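Local coordinates for Mlr3007 protein (Mesorhizobium loti, PDB 3QQM) that probably transfers the amino group of leucine, isoleucine and valine to 2-oxoglutarate with the help of pyridoxal 5'-phosphate, at residues G178-R181 and A182-D186; I149-T153 and I154-F158; Q54-A57 and E58-D62. All coordinates share one frame; numbering follows the deposited sequence.

How the contacts relate
Along the chain contact 3 comes first, then contact 2, then contact 1. Contact 3 lies within helix 53-64, which packs on the four-stranded antiparallel sheet through strands 71-78 and 83-89. Contact 2 is the turn joining strands 149-152 and 156-160, within this chain the two outermost strands of the six-stranded mixed sheet, and contact 1 is helix 179-186 with its N-cap Gly178. Centres of contacts 1 and 2 lie about 13 Å apart and the two touch: Asn156 and Phe158 pack on Gly178, Arg181 and Leu184. Contact 3 stands apart, its centre about 25 Å from that of contact 1 and 30 Å from that of contact 2. Contact 1 reaches the cofactor phosphate, with contact 2 packed beside it.

Contact 1: residues G178-R181 and A182-D186; sequences GVLR and AELLD
The carbonyl oxygen of Gly178 takes the N-H of Ala182 at 2.8 Å (Gly178 O to Ala182 N), which closes the first turn of helix 179-186, with Gly178 at the N-cap. This helix links strands 166-169 and 190-193 in a beta-alpha-beta unit. Its N-terminal end meets the cofactor phosphate of the modified lysine at position 118: Val179 N bonds one phosphate oxygen and Leu180 N another, weakly, so the helix dipole probably helps to hold the anion. The following i to i+4 bonds are Glu183 N to Val179 O at 3.0 Å and Leu184 N to Leu180 O at 2.9 Å, the latter meeting the oxygen nearly head-on. On one side Leu180 CG meets Leu184 CD1 at 4.1 Å. Arg181 runs extended with CG trans to its backbone N (chi1 177°), which carries the guanidinium past Leu185 towards Glu192, its salt-bridge partner through NH2; that nitrogen also bonds Pro169 O, while Glu183 OE1 forms a salt bridge with Arg32 NH1. Leu185 CD1 sits over one face of the Arg181 guanidinium, offset toward the rim, 3.5 Å from Arg181 NH1.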
ATOM      1  N   GLY A 178      -3.637   3.411   3.414  1.00 12.73           N
ATOM      2  CA  GLY A 178      -3.335   3.539   2.007  1.00 12.35           C
ATOM      3  C   GLY A 178      -4.025   4.709   1.342  1.00 12.46           C
ATOM      4  O   GLY A 178      -5.083   5.172   1.777  1.00 12.44           O
ATOM      5  N   VAL A 179      -3.387   5.184   0.281  1.00 12.30           N
ATOM      6  CA  VAL A 179      -3.857   6.289  -0.519  1.00 12.22           C
ATOM      7  C   VAL A 179      -5.094   5.903  -1.367  1.00 12.15           C
ATOM      8  O   VAL A 179      -6.009   6.683  -1.489  1.00 12.05           O
ATOM      9  CB  VAL A 179      -2.696   6.827  -1.372  1.00 12.55           C
ATOM     10  CG1 VAL A 179      -3.191   7.627  -2.600  1.00 12.60           C
ATOM     11  CG2 VAL A 179      -1.732   7.646  -0.469  1.00 11.63           C
ATOM     12  N   LEU A 180      -5.104   4.731  -1.978  1.00 11.87           N
ATOM     13  CA  LEU A 180      -6.303   4.318  -2.694  1.00 12.24           C
ATOM     14  C   LEU A 180      -7.391   4.200  -1.620  1.00 12.12           C
ATOM     15  O   LEU A 180      -8.476   4.731  -1.766  1.00 12.00           O
ATOM     16  CB  LEU A 180      -6.110   2.983  -3.403  1.00 12.02           C
ATOM     17  CG  LEU A 180      -7.385   2.390  -4.019  1.00 13.04           C
ATOM     18  CD1 LEU A 180      -7.915   3.273  -5.177  1.00 13.17           C
ATOM     19  CD2 LEU A 180      -7.211   0.956  -4.503  1.00 12.74           C
ATOM     20  N   ARG A 181      -7.048   3.547  -0.517  1.00 12.16           N
ATOM     21  CA  ARG A 181      -7.966   3.339   0.605  1.00 12.92           C
ATOM     22  C   ARG A 181      -8.578   4.643   1.022  1.00 13.40           C
ATOM     23  O   ARG A 181      -9.783   4.743   1.162  1.00 14.16           O
ATOM     24  CB  ARG A 181      -7.226   2.740   1.794  1.00 12.93           C
ATOM     25  CG  ARG A 181      -8.059   2.538   3.052  1.00 13.21           C
ATOM     26  CD  ARG A 181      -7.150   2.046   4.179  1.00 13.69           C
ATOM     27  NE  ARG A 181      -7.859   1.802   5.437  1.00 12.93           N
ATOM     28  CZ  ARG A 181      -8.119   2.721   6.347  1.00 12.87           C
ATOM     29  NH1 ARG A 181      -7.744   3.988   6.163  1.00 12.91           N
ATOM     30  NH2 ARG A 181      -8.770   2.371   7.456  1.00 13.64           N
ATOM     31  N   ALA A 182      -7.742   5.654   1.215  1.00 13.53           N
ATOM     32  CA  ALA A 182      -8.222   6.957   1.609  1.00 13.78           C
ATOM     33  C   ALA A 182      -9.179   7.538   0.563  1.00 14.41           C
ATOM     34  O   ALA A 182     -10.188   8.147   0.903  1.00 15.00           O
ATOM     35  CB  ALA A 182      -7.046   7.899   1.811  1.00 13.51           C
ATOM     36  N   GLU A 183      -8.855   7.399  -0.713  1.00 14.78           N
ATOM     37  CA  GLU A 183      -9.726   7.972  -1.724  1.00 15.80           C
ATOM     38  C   GLU A 183     -11.102   7.295  -1.714  1.00 15.89           C
ATOM     39  O   GLU A 183     -12.118   7.963  -1.865  1.00 16.07           O
ATOM     40  CB  GLU A 183      -9.110   7.874  -3.116  1.00 16.35           C
ATOM     41  CG  GLU A 183      -9.845   8.711  -4.211  1.00 18.27           C
ATOM     42  CD  GLU A 183      -9.155   8.624  -5.572  1.00 21.41           C
ATOM     43  OE1 GLU A 183      -9.100   7.518  -6.152  1.00 22.44           O
ATOM     44  OE2 GLU A 183      -8.705   9.681  -6.091  1.00 24.17           O
ATOM     45  N   LEU A 184     -11.117   5.976  -1.558  1.00 15.69           N
ATOM     46  CA  LEU A 184     -12.360   5.236  -1.553  1.00 16.33           C
ATOM     47  C   LEU A 184     -13.190   5.575  -0.319  1.00 16.65           C
ATOM     48  O   LEU A 184     -14.419   5.581  -0.384  1.00 17.25           O
ATOM     49  CB  LEU A 184     -12.103   3.729  -1.623  1.00 16.29           C
ATOM     50  CG  LEU A 184     -11.421   3.158  -2.866  1.00 16.35           C
ATOM     51  CD1 LEU A 184     -11.134   1.686  -2.625  1.00 16.42           C
ATOM     52  CD2 LEU A 184     -12.255   3.354  -4.140  1.00 16.82           C
ATOM     53  N   LEU A 185     -12.527   5.863   0.802  1.00 16.57           N
ATOM     54  CA  LEU A 185     -13.235   6.211   2.024  1.00 16.89           C
ATOM     55  C   LEU A 185     -13.861   7.572   1.874  1.00 17.64           C
ATOM     56  O   LEU A 185     -15.026   7.762   2.237  1.00 17.72           O
ATOM     57  CB  LEU A 185     -12.305   6.176   3.253  1.00 16.54           C
ATOM     58  CG  LEU A 185     -11.975   4.781   3.814  1.00 16.31           C
ATOM     59  CD1 LEU A 185     -10.809   4.814   4.787  1.00 15.58           C
ATOM     60  CD2 LEU A 185     -13.231   4.179   4.475  1.00 15.60           C
ATOM     61  N   ASP A 186     -13.092   8.524   1.343  1.00 17.89           N
ATOM     62  CA  ASP A 186     -13.605   9.890   1.151  1.00 18.98           C
ATOM     63  C   ASP A 186     -14.734   9.964   0.095  1.00 19.51           C
ATOM     64  O   ASP A 186     -15.565  10.855   0.145  1.00 19.66           O
ATOM     65  CB  ASP A 186     -12.466  10.865   0.784  1.00 18.87           C
ATOM     66  CG  ASP A 186     -11.491  11.110   1.945  1.00 19.62           C
ATOM     67  OD1 ASP A 186     -11.826  10.782   3.115  1.00 20.33           O
ATOM     68  OD2 ASP A 186     -10.393  11.660   1.681  1.00 20.19           O
TER

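Contact 2: residues I149-T153 and I154-F158; sequences ICEGT and ITNVF
The carboxylate of Glu151 and the side-chain amide of Asn156 lie beside each other with their planes 23° apart, Glu151 OE1 4.0 Å from Asn156 ND2, the side chains crossing at a slant. Each group is held by partners of its own: Leu176 N gives its hydrogen to Glu151 OE1 and Tyr125 OH bonds OE2, while Asn156 ND2 gives a hydrogen to Leu176 O. With CG between its own N and carbonyl carbon, the extended Glu151 chain puts OE1 beside the Asn156 amide. Asn156 ND2 also donates to a water at 3.0 Å. The same water gives a hydrogen to Cys150 O at 2.6 Å and accepts one from Val157 N, so it bridges the two strands where they splay apart, their directions 116° from each other. Nearer the turn they close directly through Gly152 N to Thr155 O at 2.7 Å, the donor tilted 35° from the carbonyl plane. On the apolar side Val157 CG2 lies 3.9 Å from Glu151 CA, and it meets Ile149 CG2 at 4.2 Å, the two side chains crossing at about a right angle. Glu139 gathers the turn itself, accepting from Thr153 OG1, Thr155 OG1 and Ile154 N. The turn joins what are, within this chain, the outermost strands of the six-stranded mixed sheet: strand 149-152 pairs with strand 139-143, strand 156-160 with strand 205-210, and helix 179-186 packs on Asn156 and Phe158 through Arg181 and Leu184.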
ATOM      1  N   ILE A 149      -8.401  -9.196  10.225  1.00 15.13           N
ATOM      2  CA  ILE A 149      -7.655  -8.957   9.028  1.00 15.02           C
ATOM      3  C   ILE A 149      -7.318  -7.494   8.990  1.00 14.73           C
ATOM      4  O   ILE A 149      -8.181  -6.640   9.282  1.00 14.67           O
ATOM      5  CB  ILE A 149      -8.466  -9.289   7.762  1.00 15.24           C
ATOM      6  CG1 ILE A 149      -8.651 -10.794   7.645  1.00 15.62           C
ATOM      7  CG2 ILE A 149      -7.758  -8.755   6.501  1.00 14.35           C
ATOM      8  CD1 ILE A 149      -7.329 -11.571   7.398  1.00 16.27           C
ATOM      9  N   CYS A 150      -6.076  -7.199   8.631  1.00 14.00           N
ATOM     10  CA  CYS A 150      -5.636  -5.830   8.534  1.00 13.62           C
ATOM     11  C   CYS A 150      -5.415  -5.355   7.076  1.00 13.49           C
ATOM     12  O   CYS A 150      -6.038  -4.373   6.602  1.00 13.08           O
ATOM     13  CB  CYS A 150      -4.332  -5.662   9.304  1.00 13.72           C
ATOM     14  SG  CYS A 150      -4.389  -5.979  11.110  1.00 13.41           S
ATOM     15  N   GLU A 151      -4.551  -6.068   6.364  1.00 13.67           N
ATOM     16  CA  GLU A 151      -4.145  -5.670   5.019  1.00 13.40           C
ATOM     17  C   GLU A 151      -3.295  -6.732   4.353  1.00 13.43           C
ATOM     18  O   GLU A 151      -3.015  -7.787   4.928  1.00 13.72           O
ATOM     19  CB  GLU A 151      -3.281  -4.393   5.150  1.00 13.16           C
ATOM     20  CG  GLU A 151      -2.006  -4.625   6.018  1.00 13.55           C
ATOM     21  CD  GLU A 151      -1.167  -3.348   6.325  1.00 13.94           C
ATOM     22  OE1 GLU A 151      -1.342  -2.299   5.650  1.00 13.12           O
ATOM     23  OE2 GLU A 151      -0.308  -3.417   7.254  1.00 14.42           O
ATOM     24  N   GLY A 152      -2.919  -6.460   3.114  1.00 13.41           N
ATOM     25  CA  GLY A 152      -2.022  -7.317   2.372  1.00 13.46           C
ATOM     26  C   GLY A 152      -0.612  -6.761   2.560  1.00 13.38           C
ATOM     27  O   GLY A 152      -0.435  -5.662   3.124  1.00 13.24           O
ATOM     28  N   THR A 153       0.390  -7.506   2.122  1.00 13.39           N
ATOM     29  CA  THR A 153       1.752  -7.040   2.204  1.00 13.62           C
ATOM     30  C   THR A 153       1.957  -5.723   1.404  1.00 13.77           C
ATOM     31  O   THR A 153       2.815  -4.908   1.764  1.00 14.03           O
ATOM     32  CB  THR A 153       2.737  -8.082   1.653  1.00 14.39           C
ATOM     33  OG1 THR A 153       2.580  -8.207   0.226  1.00 14.00           O
ATOM     34  CG2 THR A 153       2.530  -9.451   2.349  1.00 14.04           C
ATOM     35  N   ILE A 154       1.205  -5.519   0.318  1.00 13.86           N
ATOM     36  CA  ILE A 154       1.356  -4.285  -0.474  1.00 14.17           C
ATOM     37  C   ILE A 154       0.023  -3.673  -0.889  1.00 13.79           C
ATOM     38  O   ILE A 154      -0.030  -2.811  -1.787  1.00 13.64           O
ATOM     39  CB  ILE A 154       2.220  -4.504  -1.756  1.00 14.59           C
ATOM     40  CG1 ILE A 154       1.555  -5.541  -2.665  1.00 15.89           C
ATOM     41  CG2 ILE A 154       3.629  -4.909  -1.381  1.00 14.66           C
ATOM     42  CD1 ILE A 154       2.274  -5.792  -4.003  1.00 17.79           C
ATOM     43  N   THR A 155      -1.040  -4.096  -0.224  1.00 13.64           N
ATOM     44  CA  THR A 155      -2.372  -3.633  -0.545  1.00 13.46           C
ATOM     45  C   THR A 155      -3.252  -3.548   0.681  1.00 13.39           C
ATOM     46  O   THR A 155      -2.925  -4.097   1.719  1.00 13.07           O
ATOM     47  CB  THR A 155      -3.074  -4.636  -1.481  1.00 13.85           C
ATOM     48  OG1 THR A 155      -3.020  -5.936  -0.891  1.00 14.02           O
ATOM     49  CG2 THR A 155      -2.416  -4.719  -2.867  1.00 13.73           C
ATOM     50  N   ASN A 156      -4.350  -2.800   0.547  1.00 13.17           N
ATOM     51  CA  ASN A 156      -5.384  -2.730   1.548  1.00 12.85           C
ATOM     52  C   ASN A 156      -6.493  -3.661   1.029  1.00 12.95           C
ATOM     53  O   ASN A 156      -6.580  -3.900  -0.169  1.00 12.48           O
ATOM     54  CB  ASN A 156      -5.883  -1.309   1.747  1.00 12.50           C
ATOM     55  CG  ASN A 156      -4.888  -0.439   2.520  1.00 12.36           C
ATOM     56  OD1 ASN A 156      -4.386   0.560   2.005  1.00 10.53           O
ATOM     57  ND2 ASN A 156      -4.577  -0.845   3.758  1.00 11.48           N
ATOM     58  N   VAL A 157      -7.325  -4.170   1.939  1.00 12.91           N
ATOM     59  CA  VAL A 157      -8.392  -5.124   1.624  1.00 13.02           C
ATOM     60  C   VAL A 157      -9.748  -4.452   1.577  1.00 13.59           C
ATOM     61  O   VAL A 157     -10.034  -3.572   2.366  1.00 13.46           O
ATOM     62  CB  VAL A 157      -8.430  -6.243   2.694  1.00 13.31           C
ATOM     63  CG1 VAL A 157      -9.550  -7.262   2.395  1.00 12.51           C
ATOM     64  CG2 VAL A 157      -7.076  -6.928   2.782  1.00 11.54           C
ATOM     65  N   PHE A 158     -10.589  -4.892   0.650  1.00 14.26           N
ATOM     66  CA  PHE A 158     -11.917  -4.325   0.466  1.00 14.78           C
ATOM     67  C   PHE A 158     -12.861  -5.472   0.196  1.00 15.73           C
ATOM     68  O   PHE A 158     -12.695  -6.215  -0.799  1.00 15.96           O
ATOM     69  CB  PHE A 158     -11.916  -3.350  -0.702  1.00 14.72           C
ATOM     70  CG  PHE A 158     -10.917  -2.238  -0.550  1.00 13.33           C
ATOM     71  CD1 PHE A 158      -9.625  -2.392  -1.001  1.00 12.98           C
ATOM     72  CD2 PHE A 158     -11.277  -1.046   0.035  1.00 13.04           C
ATOM     73  CE1 PHE A 158      -8.711  -1.395  -0.865  1.00 12.82           C
ATOM     74  CE2 PHE A 158     -10.375  -0.052   0.199  1.00 12.53           C
ATOM     75  CZ  PHE A 158      -9.074  -0.215  -0.263  1.00 13.09           C
TER
HETATM   76  O   HOH W   1      -6.541  -2.951   4.451  1.00  5.71           O

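Contact 3: residues Q54-A57 and E58-D62; sequences QRIA and EVLSD
Ile56 and Leu60, one turn apart on helix 53-64, lie side by side and point the same way, with Ile56 CG2 3.8 Å from Leu60 CD1. Leu60 CG is trans to its carbonyl carbon (chi1 -69°), which lays the side chain back over the preceding turn, and CG comes within 3.4 Å of Ile56 O. Under this pair runs the backbone bond from Leu60 N to Ile56 O at 3.1 Å, flanked by Val59 N to Arg55 O and Ser61 N to Ala57 O. Beside them Val59 turns a methyl onto the same carbonyl, CG2 lying 3.2 Å from Ile56 O. The other methyl, Val59 CG1, rests 3.6 Å from Arg55 O. The polar side behaves differently: Glu58 folds back along the helix so that its CG sits 3.2 Å from Gln54 O, the oxygen that also takes Glu58 N, and its extended chain then runs past Arg55. The opposite charges there do not meet, Arg55 NE staying 5.9 Å from Glu58 OE2. Gln54, Arg55, Ala57, Glu58 and Ser61 are exposed, whereas Ile56 and Leu60 are buried against Leu75, with Tyr41 next to Ile56 and Phe33 next to Leu60. Val59 joins them on Leu75 and on Ala85. This is an amphipathic helix laid on an antiparallel sheet, its apolar side turned to strands 71-78 and 83-89.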
ATOM      1  N   GLN A  54      11.080  21.204  -2.579  1.00 25.51           N
ATOM      2  CA  GLN A  54      11.675  21.659  -3.830  1.00 26.36           C
ATOM      3  C   GLN A  54      12.554  20.526  -4.381  1.00 25.92           C
ATOM      4  O   GLN A  54      12.551  20.236  -5.593  1.00 25.57           O
ATOM      5  CB  GLN A  54      12.446  22.992  -3.609  1.00 27.54           C
ATOM      6  CG  GLN A  54      12.857  23.762  -4.902  1.00 30.39           C
ATOM      7  CD  GLN A  54      13.350  25.249  -4.634  1.00 34.50           C
ATOM      8  OE1 GLN A  54      13.465  25.693  -3.477  1.00 36.56           O
ATOM      9  NE2 GLN A  54      13.601  26.005  -5.723  1.00 36.46           N
ATOM     10  N   ARG A  55      13.245  19.843  -3.475  1.00 25.56           N
ATOM     11  CA  ARG A  55      14.102  18.714  -3.829  1.00 25.40           C
ATOM     12  C   ARG A  55      13.282  17.476  -4.278  1.00 24.16           C
ATOM     13  O   ARG A  55      13.695  16.733  -5.186  1.00 23.72           O
ATOM     14  CB  ARG A  55      14.980  18.373  -2.642  1.00 25.87           C
ATOM     15  CG  ARG A  55      15.785  17.122  -2.781  1.00 27.11           C
ATOM     16  CD  ARG A  55      16.526  16.828  -1.468  1.00 29.78           C
ATOM     17  NE  ARG A  55      17.426  17.930  -1.090  1.00 32.22           N
ATOM     18  CZ  ARG A  55      18.228  17.908  -0.031  1.00 33.54           C
ATOM     19  NH1 ARG A  55      18.280  16.820   0.746  1.00 33.72           N
ATOM     20  NH2 ARG A  55      19.005  18.963   0.234  1.00 34.01           N
ATOM     21  N   ILE A  56      12.142  17.258  -3.625  1.00 22.97           N
ATOM     22  CA  ILE A  56      11.259  16.159  -3.978  1.00 22.01           C
ATOM     23  C   ILE A  56      10.776  16.394  -5.404  1.00 21.44           C
ATOM     24  O   ILE A  56      10.821  15.507  -6.216  1.00 20.80           O
ATOM     25  CB  ILE A  56      10.048  16.036  -2.997  1.00 21.50           C
ATOM     26  CG1 ILE A  56      10.532  15.669  -1.601  1.00 21.75           C
ATOM     27  CG2 ILE A  56       9.059  15.011  -3.490  1.00 20.73           C
ATOM     28  CD1 ILE A  56      11.308  14.396  -1.550  1.00 21.73           C
ATOM     29  N   ALA A  57      10.320  17.608  -5.690  1.00 21.50           N
ATOM     30  CA  ALA A  57       9.858  17.957  -7.042  1.00 21.80           C
ATOM     31  C   ALA A  57      10.978  17.776  -8.068  1.00 22.15           C
ATOM     32  O   ALA A  57      10.710  17.361  -9.181  1.00 22.40           O
ATOM     33  CB  ALA A  57       9.304  19.398  -7.097  1.00 21.87           C
ATOM     34  N   GLU A  58      12.225  18.086  -7.688  1.00 22.59           N
ATOM     35  CA  GLU A  58      13.360  17.944  -8.587  1.00 23.20           C
ATOM     36  C   GLU A  58      13.580  16.502  -8.958  1.00 22.07           C
ATOM     37  O   GLU A  58      13.674  16.189 -10.146  1.00 21.94           O
ATOM     38  CB  GLU A  58      14.677  18.532  -7.997  1.00 24.56           C
ATOM     39  CG  GLU A  58      14.743  20.095  -7.934  1.00 27.59           C
ATOM     40  CD  GLU A  58      16.017  20.654  -7.236  1.00 32.59           C
ATOM     41  OE1 GLU A  58      16.189  21.910  -7.257  1.00 36.41           O
ATOM     42  OE2 GLU A  58      16.840  19.867  -6.659  1.00 34.98           O
ATOM     43  N   VAL A  59      13.676  15.612  -7.967  1.00 20.86           N
ATOM     44  CA  VAL A  59      13.923  14.200  -8.287  1.00 20.18           C
ATOM     45  C   VAL A  59      12.764  13.575  -9.095  1.00 19.23           C
ATOM     46  O   VAL A  59      13.001  12.811 -10.023  1.00 18.98           O
ATOM     47  CB  VAL A  59      14.267  13.335  -7.040  1.00 20.21           C
ATOM     48  CG1 VAL A  59      15.503  13.868  -6.374  1.00 21.42           C
ATOM     49  CG2 VAL A  59      13.111  13.274  -6.039  1.00 19.57           C
ATOM     50  N   LEU A  60      11.524  13.914  -8.755  1.00 18.38           N
ATOM     51  CA  LEU A  60      10.365  13.384  -9.492  1.00 17.83           C
ATOM     52  C   LEU A  60      10.371  13.884 -10.952  1.00 18.29           C
ATOM     53  O   LEU A  60      10.182  13.100 -11.879  1.00 17.91           O
ATOM     54  CB  LEU A  60       9.060  13.750  -8.804  1.00 17.14           C
ATOM     55  CG  LEU A  60       8.822  13.064  -7.470  1.00 16.33           C
ATOM     56  CD1 LEU A  60       7.613  13.676  -6.744  1.00 15.16           C
ATOM     57  CD2 LEU A  60       8.671  11.553  -7.671  1.00 14.01           C
ATOM     58  N   SER A  61      10.606  15.177 -11.138  1.00 18.42           N
ATOM     59  CA  SER A  61      10.665  15.768 -12.470  1.00 19.43           C
ATOM     60  C   SER A  61      11.769  15.092 -13.306  1.00 19.70           C
ATOM     61  O   SER A  61      11.539  14.727 -14.450  1.00 19.84           O
ATOM     62  CB  SER A  61      10.907  17.292 -12.375  1.00 19.97           C
ATOM     63  OG  SER A  61      11.037  17.886 -13.664  1.00 21.33           O
ATOM     64  N   ASP A  62      12.961  14.923 -12.742  1.00 19.99           N
ATOM     65  CA  ASP A  62      14.052  14.240 -13.479  1.00 20.95           C
ATOM     66  C   ASP A  62      13.734  12.790 -13.807  1.00 20.13           C
ATOM     67  O   ASP A  62      14.046  12.329 -14.889  1.00 20.32           O
ATOM     68  CB  ASP A  62      15.365  14.275 -12.717  1.00 21.64           C
ATOM     69  CG  ASP A  62      15.967  15.666 -12.645  1.00 24.89           C
ATOM     70  OD1 ASP A  62      15.397  16.618 -13.251  1.00 27.78           O
ATOM     71  OD2 ASP A  62      17.021  15.798 -11.966  1.00 29.30           O
TER